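Local coordinates for amidohydrolase family protein (Acinetobacter baumannii, PDB 4I6K), which probably hydrolyses 2-pyrone-4,6-dicarboxylic acid as a member of the amidohydrolase family, and is seen here with citric acid bound, at residues A[180-184]-A[213-217]. Residues are numbered along the deposited sequence; the frame is centred on the assembly and turned at random.
With CIT (citric acid), chain B.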
ATOM      1  N   HIS A 180       4.431  -2.800  -1.900  1.00 46.29           N
ATOM      2  CA  HIS A 180       5.551  -3.729  -1.671  1.00 38.63           C
ATOM      3  C   HIS A 180       6.459  -3.975  -2.887  1.00 42.78           C
ATOM      4  O   HIS A 180       6.509  -5.086  -3.432  1.00 48.52           O
ATOM      5  CB  HIS A 180       5.028  -5.063  -1.128  1.00 38.95           C
ATOM      6  CG  HIS A 180       3.994  -4.917  -0.054  1.00 44.49           C
ATOM      7  ND1 HIS A 180       4.060  -3.937   0.915  1.00 46.70           N
ATOM      8  CD2 HIS A 180       2.875  -5.637   0.214  1.00 47.26           C
ATOM      9  CE1 HIS A 180       3.017  -4.049   1.721  1.00 51.34           C
ATOM     10  NE2 HIS A 180       2.284  -5.072   1.319  1.00 53.52           N
ATOM     11  N   PHE A 181       7.183  -2.930  -3.290  1.00 44.51           N
ATOM     12  CA  PHE A 181       8.117  -2.981  -4.420  1.00 48.18           C
ATOM     13  C   PHE A 181       7.534  -3.524  -5.717  1.00 47.99           C
ATOM     14  O   PHE A 181       8.288  -3.798  -6.651  1.00 46.58           O
ATOM     15  CB  PHE A 181       9.361  -3.798  -4.066  1.00 45.96           C
ATOM     16  CG  PHE A 181      10.090  -3.296  -2.854  1.00 52.82           C
ATOM     17  CD1 PHE A 181      11.207  -2.479  -2.988  1.00 47.75           C
ATOM     18  CD2 PHE A 181       9.659  -3.634  -1.582  1.00 38.58           C
ATOM     19  CE1 PHE A 181      11.887  -2.024  -1.877  1.00 52.09           C
ATOM     20  CE2 PHE A 181      10.336  -3.176  -0.467  1.00 40.15           C
ATOM     21  CZ  PHE A 181      11.449  -2.377  -0.611  1.00 34.96           C
ATOM     22  N   GLY A 182       6.210  -3.669  -5.784  1.00 46.77           N
ATOM     23  CA  GLY A 182       5.569  -4.240  -6.967  1.00 44.59           C
ATOM     24  C   GLY A 182       5.579  -5.756  -6.930  1.00 45.48           C
ATOM     25  O   GLY A 182       5.408  -6.418  -7.958  1.00 44.14           O
ATOM     26  N   ARG A 183       5.799  -6.304  -5.737  1.00 45.53           N
ATOM     27  CA  ARG A 183       5.696  -7.756  -5.492  1.00 47.89           C
ATOM     28  C   ARG A 183       6.497  -8.598  -6.472  1.00 47.27           C
ATOM     29  O   ARG A 183       5.980  -9.546  -7.071  1.00 45.57           O
ATOM     30  CB  ARG A 183       4.235  -8.219  -5.461  1.00 34.86           C
ATOM     31  CG  ARG A 183       3.474  -7.815  -4.173  1.00 44.88           C
ATOM     32  CD  ARG A 183       4.161  -8.348  -2.918  1.00 42.10           C
ATOM     33  NE  ARG A 183       4.194  -9.814  -2.910  1.00 63.70           N
ATOM     34  CZ  ARG A 183       3.238 -10.585  -2.397  1.00 55.09           C
ATOM     35  NH1 ARG A 183       2.169 -10.041  -1.846  1.00 47.91           N
ATOM     36  NH2 ARG A 183       3.344 -11.904  -2.436  1.00 42.80           N
ATOM     37  N   VAL A 184       7.770  -8.243  -6.622  1.00 51.85           N
ATOM     38  CA  VAL A 184       8.674  -8.966  -7.504  1.00 55.42           C
ATOM     39  C   VAL A 184       8.445 -10.462  -7.323  1.00 48.47           C
ATOM     40  O   VAL A 184       8.293 -10.927  -6.193  1.00 50.80           O
ATOM     41  CB  VAL A 184      10.147  -8.609  -7.185  1.00 57.57           C
ATOM     42  CG1 VAL A 184      11.098  -9.277  -8.159  1.00 44.32           C
ATOM     43  CG2 VAL A 184      10.344  -7.093  -7.182  1.00 58.97           C
ATOM     44  N   GLY A 213       7.407  -4.213   3.023  1.00 39.20           N
ATOM     45  CA  GLY A 213       7.152  -5.645   2.856  1.00 48.37           C
ATOM     46  C   GLY A 213       8.209  -6.401   2.067  1.00 41.59           C
ATOM     47  O   GLY A 213       7.896  -7.378   1.381  1.00 42.38           O
ATOM     48  N   PHE A 214       9.461  -5.968   2.182  1.00 43.95           N
ATOM     49  CA  PHE A 214      10.557  -6.664   1.517  1.00 44.74           C
ATOM     50  C   PHE A 214      10.432  -8.161   1.748  1.00 49.42           C
ATOM     51  O   PHE A 214      10.813  -8.961   0.893  1.00 53.86           O
ATOM     52  CB  PHE A 214      11.896  -6.210   2.071  1.00 53.18           C
ATOM     53  CG  PHE A 214      12.188  -6.760   3.440  1.00 58.75           C
ATOM     54  CD1 PHE A 214      12.881  -7.952   3.589  1.00 59.81           C
ATOM     55  CD2 PHE A 214      11.737  -6.103   4.575  1.00 55.34           C
ATOM     56  CE1 PHE A 214      13.139  -8.467   4.844  1.00 55.25           C
ATOM     57  CE2 PHE A 214      11.987  -6.611   5.842  1.00 53.06           C
ATOM     58  CZ  PHE A 214      12.694  -7.791   5.978  1.00 56.06           C
ATOM     59  N   TYR A 215       9.904  -8.542   2.910  1.00 52.17           N
ATOM     60  CA  TYR A 215       9.812  -9.960   3.273  1.00 53.58           C
ATOM     61  C   TYR A 215       8.732 -10.736   2.513  1.00 54.67           C
ATOM     62  O   TYR A 215       8.590 -11.944   2.724  1.00 61.40           O
ATOM     63  CB  TYR A 215       9.609 -10.134   4.783  1.00 38.30           C
ATOM     64  CG  TYR A 215       8.438  -9.344   5.306  1.00 49.34           C
ATOM     65  CD1 TYR A 215       8.633  -8.096   5.897  1.00 53.19           C
ATOM     66  CD2 TYR A 215       7.130  -9.828   5.183  1.00 37.98           C
ATOM     67  CE1 TYR A 215       7.568  -7.357   6.369  1.00 47.05           C
ATOM     68  CE2 TYR A 215       6.055  -9.097   5.663  1.00 46.95           C
ATOM     69  CZ  TYR A 215       6.284  -7.858   6.251  1.00 42.40           C
ATOM     70  OH  TYR A 215       5.235  -7.111   6.723  1.00 50.91           O
ATOM     71  N   ARG A 216       7.967 -10.065   1.647  1.00 53.77           N
ATOM     72  CA  ARG A 216       7.017 -10.789   0.778  1.00 52.53           C
ATOM     73  C   ARG A 216       7.653 -11.120  -0.573  1.00 46.52           C
ATOM     74  O   ARG A 216       7.019 -11.681  -1.479  1.00 49.13           O
ATOM     75  CB  ARG A 216       5.721  -9.999   0.587  1.00 50.65           C
ATOM     76  CG  ARG A 216       5.082  -9.573   1.894  1.00 58.27           C
ATOM     77  CD  ARG A 216       3.638  -9.143   1.712  1.00 42.75           C
ATOM     78  NE  ARG A 216       3.033  -8.744   2.982  1.00 54.95           N
ATOM     79  CZ  ARG A 216       2.480  -9.589   3.846  1.00 53.54           C
ATOM     80  NH1 ARG A 216       1.952  -9.137   4.980  1.00 45.97           N
ATOM     81  NH2 ARG A 216       2.459 -10.889   3.581  1.00 56.99           N
ATOM     82  N   LEU A 217       8.918 -10.760  -0.699  1.00 46.93           N
ATOM     83  CA  LEU A 217       9.640 -10.943  -1.949  1.00 58.14           C
ATOM     84  C   LEU A 217      10.362 -12.309  -1.988  1.00 60.32           C
ATOM     85  O   LEU A 217      10.911 -12.699  -3.013  1.00 61.45           O
ATOM     86  CB  LEU A 217      10.625  -9.779  -2.157  1.00 44.53           C
ATOM     87  CG  LEU A 217      10.063  -8.349  -2.130  1.00 54.13           C
ATOM     88  CD1 LEU A 217      11.191  -7.317  -2.183  1.00 51.89           C
ATOM     89  CD2 LEU A 217       9.050  -8.104  -3.264  1.00 41.17           C
TER
HETATM   90  C1  CIT B 301      -4.003  -8.032   3.292  1.00 56.14           C
HETATM   91  O1  CIT B 301      -4.667  -7.138   2.714  1.00 55.91           O
HETATM   92  O2  CIT B 301      -4.538  -9.125   3.571  1.00 54.12           O
HETATM   93  C2  CIT B 301      -2.549  -7.831   3.624  1.00 57.56           C
HETATM   94  C3  CIT B 301      -1.774  -8.032   2.330  1.00 57.79           C
HETATM   95  O7  CIT B 301      -2.082  -6.886   1.486  1.00 52.54           O
HETATM   96  C4  CIT B 301      -0.300  -8.016   2.628  1.00 54.28           C
HETATM   97  C5  CIT B 301      -0.153  -6.652   3.227  1.00 57.35           C
HETATM   98  O3  CIT B 301      -0.314  -5.628   2.516  1.00 42.69           O
HETATM   99  O4  CIT B 301       0.104  -6.562   4.444  1.00 43.26           O
HETATM  100  C6  CIT B 301      -2.147  -9.333   1.621  1.00 64.36           C
HETATM  101  O5  CIT B 301      -1.780 -10.457   2.047  1.00 52.41           O
HETATM  102  O6  CIT B 301      -2.831  -9.274   0.570  1.00 53.85           O
HETATM  103  O   HOH W   1       6.373 -10.956  -4.177  1.00 41.99           O
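Arg216 runs past Arg183 and His180 into the citrate pocket. Its CB lies over one face of the Arg183 guanidinium, 3.8 Å from Arg183 NE. Arg216 CD comes obliquely to the imidazole, 3.9 Å from His180 CD2, and the extended chain (chi3 180°) carries the guanidinium on toward the citrate. Citrate C4 lies over one face of this group and Tyr215 CE2 over the opposite one, both offset toward the rim. At the tip, Arg216 NH1 makes a weak hydrogen bond to citrate O4 and a salt bridge to Asp248. The other oxygen of that carboxylate, O3, takes a nearly straight bond of 2.9 Å from His180 NE2 (169°), in the ring plane, while Ser212 holds His180 ND1. Between 180-184 and 213-217 themselves no direct hydrogen bond forms. Instead, a water accepts from Arg183 NE and donates to Val184 O and Arg216 O. Leu217 packs across the two loops, its CD1 4.0 Å from Phe181 CD2 and its CD2 4.1 Å from Val184 CB. The loops follow adjacent parallel strands 176-178 and 207-210, consistent with an amidohydrolase-type (beta/alpha)8 barrel whose active site lies at the C-terminal strand ends; helix 222-237 packs against Phe181 and Phe214.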